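Local coordinates for protein allantoicase (Saccharomyces cerevisiae, PDB 1O59) that catalyses the hydrolysis of allantoate to ureidoglycolate and urea, a step that lets yeast use purines as a secondary nitrogen source, at residues A[111-125]-A[151-163]. Numbering follows the deposited sequence.
Sequences EIDTAFFNGNHAPFV and EKFECGPSQRHLF
Arg160 grips the carboxylate of Glu111 side-on. Its NE donates to Glu111 OE2 at 2.8 Å and its NH2 to OE1, both bonds nearly straight. The oxygens lie in the guanidinium plane but are met from above the carboxylate plane, the two planes being 49° apart. Glu111 reaches this position extended, with CG anti to the backbone N (chi1 175°). Arg160 NH1 also bridges to Glu21, so an alanine in place of Arg160 would probably cost Glu111 and Glu21 this shared salt-bridge partner.

On the sheet face that carries Ile112 and His161, His161 ND1 donates to Ile112 O at 2.7 Å, and the backbone N of His161 reaches the same oxygen from the opposite face of the carbonyl plane. The far ring nitrogen, NE2, accepts from Gly156 N at 3.0 Å, which fixes the ring's rotation. Thr114 OG1 donates to Gly156 O (2.6 Å) and accepts from Gln159 N. Ser158 OG takes the N-H of Phe116.

Pro157 lies over one face of the His121 ring, with CD 4.2 Å from the ring centroid. Deeper in, Cys155 SG touches Ile112 CG2 and Val125 CG2, the latter at 4.0 Å.

Strand 111-113 pairs antiparallel with 160-163, and 124-125 with 151-154. The pairs belong to different sheets. Loops 114-123 and 155-159 pack together as they cross between them, consistent with the antiparallel beta-sandwich of galactose-binding-like domains, here in the first allantoicase repeat.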
ATOM      1  N   GLU A 111       8.108   7.288   0.422  1.00 59.32           N
ATOM      2  CA  GLU A 111       7.793   8.632  -0.050  1.00 60.27           C
ATOM      3  C   GLU A 111       7.592   9.606   1.111  1.00 60.14           C
ATOM      4  O   GLU A 111       6.849   9.323   2.086  1.00 60.81           O
ATOM      5  CB  GLU A 111       6.522   8.669  -0.926  1.00 60.17           C
ATOM      6  CG  GLU A 111       6.126  10.115  -1.315  1.00 60.17           C
ATOM      7  CD  GLU A 111       4.849  10.254  -2.168  1.00 62.01           C
ATOM      8  OE1 GLU A 111       4.363   9.249  -2.752  1.00 65.93           O
ATOM      9  OE2 GLU A 111       4.332  11.398  -2.266  1.00 63.23           O
ATOM     10  N   ILE A 112       8.211  10.764   0.964  1.00 59.94           N
ATOM     11  CA  ILE A 112       7.920  11.912   1.797  1.00 60.31           C
ATOM     12  C   ILE A 112       7.383  13.031   0.907  1.00 60.27           C
ATOM     13  O   ILE A 112       8.073  13.509  -0.011  1.00 59.25           O
ATOM     14  CB  ILE A 112       9.189  12.359   2.568  1.00 61.01           C
ATOM     15  CG1 ILE A 112       9.539  11.342   3.692  1.00 61.17           C
ATOM     16  CG2 ILE A 112       9.042  13.783   3.130  1.00 60.52           C
ATOM     17  CD1 ILE A 112       8.606  11.404   4.901  1.00 61.76           C
ATOM     18  N   ASP A 113       6.128  13.405   1.174  1.00 60.47           N
ATOM     19  CA  ASP A 113       5.461  14.514   0.484  1.00 60.66           C
ATOM     20  C   ASP A 113       5.290  15.737   1.418  1.00 59.91           C
ATOM     21  O   ASP A 113       4.530  15.702   2.400  1.00 60.68           O
ATOM     22  CB  ASP A 113       4.094  14.033  -0.045  1.00 60.70           C
ATOM     23  CG  ASP A 113       3.448  15.006  -1.072  1.00 62.04           C
ATOM     24  OD1 ASP A 113       4.000  16.124  -1.373  1.00 61.29           O
ATOM     25  OD2 ASP A 113       2.355  14.707  -1.624  1.00 63.75           O
ATOM     26  N   THR A 114       5.980  16.819   1.104  1.00 58.95           N
ATOM     27  CA  THR A 114       5.841  18.077   1.843  1.00 58.57           C
ATOM     28  C   THR A 114       4.806  19.009   1.216  1.00 58.85           C
ATOM     29  O   THR A 114       4.857  20.205   1.437  1.00 59.27           O
ATOM     30  CB  THR A 114       7.217  18.815   1.920  1.00 58.21           C
ATOM     31  OG1 THR A 114       7.773  18.984   0.612  1.00 55.83           O
ATOM     32  CG2 THR A 114       8.261  17.988   2.642  1.00 56.84           C
ATOM     33  N   ALA A 115       3.871  18.469   0.436  1.00 59.48           N
ATOM     34  CA  ALA A 115       2.834  19.264  -0.258  1.00 59.74           C
ATOM     35  C   ALA A 115       2.228  20.399   0.551  1.00 60.75           C
ATOM     36  O   ALA A 115       1.720  20.196   1.671  1.00 61.28           O
ATOM     37  CB  ALA A 115       1.714  18.356  -0.753  1.00 59.72           C
ATOM     38  N   PHE A 116       2.275  21.592  -0.041  1.00 61.63           N
ATOM     39  CA  PHE A 116       1.713  22.831   0.531  1.00 62.41           C
ATOM     40  C   PHE A 116       2.476  23.402   1.732  1.00 62.57           C
ATOM     41  O   PHE A 116       2.084  24.448   2.267  1.00 62.80           O
ATOM     42  CB  PHE A 116       0.213  22.685   0.872  1.00 62.73           C
ATOM     43  CG  PHE A 116      -0.617  22.170  -0.263  1.00 62.78           C
ATOM     44  CD1 PHE A 116      -0.793  22.924  -1.398  1.00 64.19           C
ATOM     45  CD2 PHE A 116      -1.193  20.907  -0.205  1.00 64.90           C
ATOM     46  CE1 PHE A 116      -1.543  22.429  -2.456  1.00 65.06           C
ATOM     47  CE2 PHE A 116      -1.938  20.402  -1.247  1.00 63.18           C
ATOM     48  CZ  PHE A 116      -2.122  21.159  -2.367  1.00 64.54           C
ATOM     49  N   PHE A 117       3.538  22.723   2.177  1.00 62.44           N
ATOM     50  CA  PHE A 117       4.462  23.318   3.142  1.00 62.08           C
ATOM     51  C   PHE A 117       5.557  23.946   2.296  1.00 62.30           C
ATOM     52  O   PHE A 117       6.460  23.264   1.836  1.00 62.67           O
ATOM     53  CB  PHE A 117       4.980  22.286   4.132  1.00 61.60           C
ATOM     54  CG  PHE A 117       3.900  21.658   4.944  1.00 60.50           C
ATOM     55  CD1 PHE A 117       3.270  22.385   5.959  1.00 60.25           C
ATOM     56  CD2 PHE A 117       3.476  20.362   4.683  1.00 60.01           C
ATOM     57  CE1 PHE A 117       2.266  21.826   6.726  1.00 59.03           C
ATOM     58  CE2 PHE A 117       2.455  19.786   5.451  1.00 62.03           C
ATOM     59  CZ  PHE A 117       1.856  20.526   6.484  1.00 60.47           C
ATOM     60  N   ASN A 118       5.393  25.238   2.016  1.00 62.84           N
ATOM     61  CA  ASN A 118       6.270  25.963   1.112  1.00 63.66           C
ATOM     62  C   ASN A 118       7.214  26.830   1.927  1.00 62.84           C
ATOM     63  O   ASN A 118       7.130  28.019   1.894  1.00 63.22           O
ATOM     64  CB  ASN A 118       5.458  26.796   0.090  1.00 63.82           C
ATOM     65  CG  ASN A 118       6.219  27.019  -1.224  1.00 67.78           C
ATOM     66  OD1 ASN A 118       6.719  26.072  -1.839  1.00 73.39           O
ATOM     67  ND2 ASN A 118       6.292  28.270  -1.672  1.00 70.58           N
ATOM     68  N   GLY A 119       8.110  26.199   2.665  1.00 62.46           N
ATOM     69  CA  GLY A 119       9.163  26.893   3.408  1.00 62.01           C
ATOM     70  C   GLY A 119       9.228  26.362   4.827  1.00 62.07           C
ATOM     71  O   GLY A 119      10.316  26.229   5.403  1.00 61.90           O
ATOM     72  N   ASN A 120       8.053  26.049   5.384  1.00 61.27           N
ATOM     73  CA  ASN A 120       7.956  25.446   6.699  1.00 61.00           C
ATOM     74  C   ASN A 120       7.946  23.904   6.593  1.00 60.53           C
ATOM     75  O   ASN A 120       7.611  23.212   7.556  1.00 59.70           O
ATOM     76  CB  ASN A 120       6.725  25.973   7.449  1.00 61.38           C
ATOM     77  CG  ASN A 120       5.411  25.661   6.732  1.00 63.32           C
ATOM     78  OD1 ASN A 120       5.376  25.552   5.503  1.00 65.33           O
ATOM     79  ND2 ASN A 120       4.324  25.517   7.501  1.00 65.11           N
ATOM     80  N   HIS A 121       8.309  23.386   5.414  1.00 59.48           N
ATOM     81  CA  HIS A 121       8.463  21.961   5.201  1.00 58.64           C
ATOM     82  C   HIS A 121       9.564  21.421   6.103  1.00 58.88           C
ATOM     83  O   HIS A 121      10.452  22.158   6.494  1.00 58.09           O
ATOM     84  CB  HIS A 121       8.837  21.686   3.755  1.00 58.99           C
ATOM     85  CG  HIS A 121      10.089  22.382   3.314  1.00 57.73           C
ATOM     86  ND1 HIS A 121      11.320  21.768   3.327  1.00 57.76           N
ATOM     87  CD2 HIS A 121      10.306  23.654   2.907  1.00 56.32           C
ATOM     88  CE1 HIS A 121      12.238  22.626   2.923  1.00 58.24           C
ATOM     89  NE2 HIS A 121      11.650  23.782   2.672  1.00 57.10           N
ATOM     90  N   ALA A 122       9.460  20.138   6.470  1.00 59.22           N
ATOM     91  CA  ALA A 122      10.571  19.403   7.098  1.00 58.95           C
ATOM     92  C   ALA A 122      11.881  19.638   6.321  1.00 58.65           C
ATOM     93  O   ALA A 122      11.917  19.327   5.122  1.00 59.03           O
ATOM     94  CB  ALA A 122      10.266  17.929   7.081  1.00 59.49           C
ATOM     95  N   PRO A 123      12.924  20.184   6.964  1.00 57.63           N
ATOM     96  CA  PRO A 123      14.214  20.383   6.300  1.00 57.41           C
ATOM     97  C   PRO A 123      14.978  19.101   6.061  1.00 56.81           C
ATOM     98  O   PRO A 123      15.689  18.989   5.065  1.00 56.77           O
ATOM     99  CB  PRO A 123      15.002  21.260   7.288  1.00 57.14           C
ATOM    100  CG  PRO A 123      14.034  21.690   8.292  1.00 57.76           C
ATOM    101  CD  PRO A 123      12.949  20.689   8.352  1.00 57.61           C
ATOM    102  N   PHE A 124      14.876  18.171   7.001  1.00 56.16           N
ATOM    103  CA  PHE A 124      15.585  16.919   6.926  1.00 55.92           C
ATOM    104  C   PHE A 124      14.736  15.872   7.620  1.00 56.55           C
ATOM    105  O   PHE A 124      14.058  16.146   8.604  1.00 56.09           O
ATOM    106  CB  PHE A 124      16.939  16.956   7.620  1.00 55.58           C
ATOM    107  CG  PHE A 124      17.942  17.902   7.011  1.00 54.85           C
ATOM    108  CD1 PHE A 124      18.059  19.199   7.482  1.00 56.48           C
ATOM    109  CD2 PHE A 124      18.802  17.481   6.016  1.00 54.01           C
ATOM    110  CE1 PHE A 124      19.004  20.084   6.952  1.00 55.28           C
ATOM    111  CE2 PHE A 124      19.731  18.342   5.470  1.00 54.63           C
ATOM    112  CZ  PHE A 124      19.844  19.646   5.936  1.00 55.59           C
ATOM    113  N   VAL A 125      14.816  14.657   7.096  1.00 57.20           N
ATOM    114  CA  VAL A 125      14.086  13.528   7.606  1.00 57.51           C
ATOM    115  C   VAL A 125      15.082  12.375   7.742  1.00 57.70           C
ATOM    116  O   VAL A 125      16.038  12.255   6.957  1.00 57.49           O
ATOM    117  CB  VAL A 125      12.931  13.181   6.627  1.00 57.95           C
ATOM    118  CG1 VAL A 125      12.521  11.758   6.726  1.00 59.60           C
ATOM    119  CG2 VAL A 125      11.685  14.092   6.860  1.00 57.98           C
ATOM    120  N   GLU A 151      18.975   7.047   6.384  1.00 60.28           N
ATOM    121  CA  GLU A 151      19.802   8.140   6.866  1.00 61.20           C
ATOM    122  C   GLU A 151      19.186   9.497   6.550  1.00 59.93           C
ATOM    123  O   GLU A 151      18.379   9.636   5.636  1.00 59.58           O
ATOM    124  CB  GLU A 151      21.201   8.070   6.237  1.00 61.18           C
ATOM    125  CG  GLU A 151      21.218   8.544   4.775  1.00 64.28           C
ATOM    126  CD  GLU A 151      22.278   7.863   3.898  1.00 65.40           C
ATOM    127  OE1 GLU A 151      23.463   8.364   3.806  1.00 68.07           O
ATOM    128  OE2 GLU A 151      21.888   6.818   3.280  1.00 71.97           O
ATOM    129  N   LYS A 152      19.625  10.490   7.313  1.00 59.23           N
ATOM    130  CA  LYS A 152      19.124  11.855   7.251  1.00 58.83           C
ATOM    131  C   LYS A 152      19.282  12.416   5.840  1.00 58.33           C
ATOM    132  O   LYS A 152      20.356  12.362   5.259  1.00 57.83           O
ATOM    133  CB  LYS A 152      19.887  12.713   8.274  1.00 58.46           C
ATOM    134  CG  LYS A 152      19.295  14.072   8.537  1.00 59.22           C
ATOM    135  CD  LYS A 152      20.330  15.040   9.142  1.00 59.36           C
ATOM    136  CE  LYS A 152      19.954  15.556  10.539  1.00 59.90           C
ATOM    137  NZ  LYS A 152      20.871  16.688  10.992  1.00 59.18           N
ATOM    138  N   PHE A 153      18.202  12.931   5.284  1.00 58.37           N
ATOM    139  CA  PHE A 153      18.270  13.574   3.990  1.00 58.35           C
ATOM    140  C   PHE A 153      17.415  14.815   3.940  1.00 58.60           C
ATOM    141  O   PHE A 153      16.403  14.927   4.612  1.00 57.33           O
ATOM    142  CB  PHE A 153      17.878  12.605   2.861  1.00 58.28           C
ATOM    143  CG  PHE A 153      16.419  12.144   2.895  1.00 58.74           C
ATOM    144  CD1 PHE A 153      15.410  12.909   2.313  1.00 58.11           C
ATOM    145  CD2 PHE A 153      16.073  10.914   3.471  1.00 58.29           C
ATOM    146  CE1 PHE A 153      14.095  12.468   2.337  1.00 59.23           C
ATOM    147  CE2 PHE A 153      14.784  10.457   3.485  1.00 57.33           C
ATOM    148  CZ  PHE A 153      13.780  11.234   2.920  1.00 59.68           C
ATOM    149  N   GLU A 154      17.848  15.725   3.091  1.00 59.78           N
ATOM    150  CA  GLU A 154      17.219  17.018   2.895  1.00 61.03           C
ATOM    151  C   GLU A 154      15.928  16.893   2.093  1.00 60.95           C
ATOM    152  O   GLU A 154      15.854  16.143   1.131  1.00 60.98           O
ATOM    153  CB  GLU A 154      18.196  17.934   2.159  1.00 60.46           C
ATOM    154  CG  GLU A 154      17.824  19.399   2.180  1.00 61.73           C
ATOM    155  CD  GLU A 154      18.953  20.301   1.668  1.00 63.46           C
ATOM    156  OE1 GLU A 154      19.926  19.777   1.037  1.00 66.49           O
ATOM    157  OE2 GLU A 154      18.888  21.542   1.911  1.00 66.49           O
ATOM    158  N   CYS A 155      14.906  17.626   2.520  1.00 61.10           N
ATOM    159  CA  CYS A 155      13.653  17.743   1.786  1.00 60.37           C
ATOM    160  C   CYS A 155      13.489  19.159   1.271  1.00 60.19           C
ATOM    161  O   CYS A 155      14.027  20.104   1.845  1.00 60.05           O
ATOM    162  CB  CYS A 155      12.491  17.478   2.712  1.00 60.89           C
ATOM    163  SG  CYS A 155      12.390  15.817   3.327  1.00 59.86           S
ATOM    164  N   GLY A 156      12.712  19.294   0.200  1.00 59.89           N
ATOM    165  CA  GLY A 156      12.321  20.598  -0.334  1.00 59.52           C
ATOM    166  C   GLY A 156      10.860  20.951  -0.100  1.00 58.83           C
ATOM    167  O   GLY A 156      10.074  20.114   0.367  1.00 58.71           O
ATOM    168  N   PRO A 157      10.490  22.173  -0.476  1.00 58.40           N
ATOM    169  CA  PRO A 157       9.156  22.676  -0.217  1.00 58.90           C
ATOM    170  C   PRO A 157       8.108  22.034  -1.106  1.00 59.38           C
ATOM    171  O   PRO A 157       8.342  21.843  -2.286  1.00 58.41           O
ATOM    172  CB  PRO A 157       9.273  24.175  -0.503  1.00 58.61           C
ATOM    173  CG  PRO A 157      10.393  24.309  -1.444  1.00 58.09           C
ATOM    174  CD  PRO A 157      11.318  23.163  -1.180  1.00 58.25           C
ATOM    175  N   SER A 158       6.961  21.699  -0.506  1.00 60.05           N
ATOM    176  CA  SER A 158       5.773  21.343  -1.265  1.00 60.65           C
ATOM    177  C   SER A 158       6.044  20.402  -2.428  1.00 60.10           C
ATOM    178  O   SER A 158       5.700  20.696  -3.536  1.00 59.65           O
ATOM    179  CB  SER A 158       5.076  22.615  -1.778  1.00 60.94           C
ATOM    180  OG  SER A 158       3.810  22.284  -2.329  1.00 62.73           O
ATOM    181  N   GLN A 159       6.627  19.248  -2.152  1.00 60.43           N
ATOM    182  CA  GLN A 159       6.891  18.288  -3.189  1.00 60.39           C
ATOM    183  C   GLN A 159       7.041  16.874  -2.681  1.00 60.78           C
ATOM    184  O   GLN A 159       7.270  16.631  -1.506  1.00 59.89           O
ATOM    185  CB  GLN A 159       8.161  18.674  -3.921  1.00 60.28           C
ATOM    186  CG  GLN A 159       9.414  18.504  -3.082  1.00 60.02           C
ATOM    187  CD  GLN A 159      10.595  19.192  -3.700  1.00 60.00           C
ATOM    188  OE1 GLN A 159      10.770  20.411  -3.533  1.00 58.38           O
ATOM    189  NE2 GLN A 159      11.412  18.425  -4.432  1.00 59.84           N
ATOM    190  N   ARG A 160       6.952  15.949  -3.628  1.00 61.56           N
ATOM    191  CA  ARG A 160       7.074  14.517  -3.367  1.00 62.29           C
ATOM    192  C   ARG A 160       8.530  14.103  -3.496  1.00 62.38           C
ATOM    193  O   ARG A 160       9.237  14.569  -4.380  1.00 62.68           O
ATOM    194  CB  ARG A 160       6.216  13.730  -4.357  1.00 62.17           C
ATOM    195  CG  ARG A 160       4.762  14.180  -4.326  1.00 63.36           C
ATOM    196  CD  ARG A 160       3.842  13.425  -5.223  1.00 63.27           C
ATOM    197  NE  ARG A 160       3.893  12.002  -4.939  1.00 64.23           N
ATOM    198  CZ  ARG A 160       3.799  11.058  -5.860  1.00 63.16           C
ATOM    199  NH1 ARG A 160       3.637  11.356  -7.135  1.00 63.35           N
ATOM    200  NH2 ARG A 160       3.864   9.795  -5.494  1.00 63.98           N
ATOM    201  N   HIS A 161       8.979  13.251  -2.590  1.00 62.59           N
ATOM    202  CA  HIS A 161      10.311  12.701  -2.669  1.00 62.14           C
ATOM    203  C   HIS A 161      10.150  11.202  -2.614  1.00 61.78           C
ATOM    204  O   HIS A 161       9.572  10.669  -1.658  1.00 62.25           O
ATOM    205  CB  HIS A 161      11.206  13.160  -1.513  1.00 62.44           C
ATOM    206  CG  HIS A 161      11.164  14.629  -1.237  1.00 62.67           C
ATOM    207  ND1 HIS A 161      10.104  15.233  -0.589  1.00 61.99           N
ATOM    208  CD2 HIS A 161      12.072  15.608  -1.475  1.00 62.27           C
ATOM    209  CE1 HIS A 161      10.357  16.525  -0.456  1.00 63.88           C
ATOM    210  NE2 HIS A 161      11.546  16.777  -0.979  1.00 62.09           N
ATOM    211  N   LEU A 162      10.689  10.543  -3.634  1.00 61.35           N
ATOM    212  CA  LEU A 162      10.577   9.117  -3.836  1.00 61.11           C
ATOM    213  C   LEU A 162      11.964   8.536  -3.676  1.00 61.14           C
ATOM    214  O   LEU A 162      12.886   8.831  -4.474  1.00 60.32           O
ATOM    215  CB  LEU A 162      10.046   8.851  -5.243  1.00 61.30           C
ATOM    216  CG  LEU A 162       8.756   9.591  -5.628  1.00 62.07           C
ATOM    217  CD1 LEU A 162       8.394   9.293  -7.060  1.00 63.22           C
ATOM    218  CD2 LEU A 162       7.599   9.213  -4.707  1.00 63.30           C
ATOM    219  N   PHE A 163      12.123   7.722  -2.634  1.00 60.99           N
ATOM    220  CA  PHE A 163      13.444   7.166  -2.290  1.00 60.64           C
ATOM    221  C   PHE A 163      13.469   5.622  -2.174  1.00 60.39           C
ATOM    222  O   PHE A 163      12.479   4.954  -1.809  1.00 58.60           O
ATOM    223  CB  PHE A 163      14.021   7.836  -1.022  1.00 60.35           C
ATOM    224  CG  PHE A 163      13.123   7.733   0.165  1.00 60.26           C
ATOM    225  CD1 PHE A 163      12.176   8.729   0.421  1.00 59.09           C
ATOM    226  CD2 PHE A 163      13.192   6.609   1.001  1.00 60.86           C
ATOM    227  CE1 PHE A 163      11.310   8.624   1.516  1.00 61.60           C
ATOM    228  CE2 PHE A 163      12.340   6.461   2.081  1.00 60.39           C
ATOM    229  CZ  PHE A 163      11.379   7.484   2.354  1.00 62.11           C
TER
HETATM  230  O   HOH W   1      16.443  21.584   3.770  1.00 53.45           O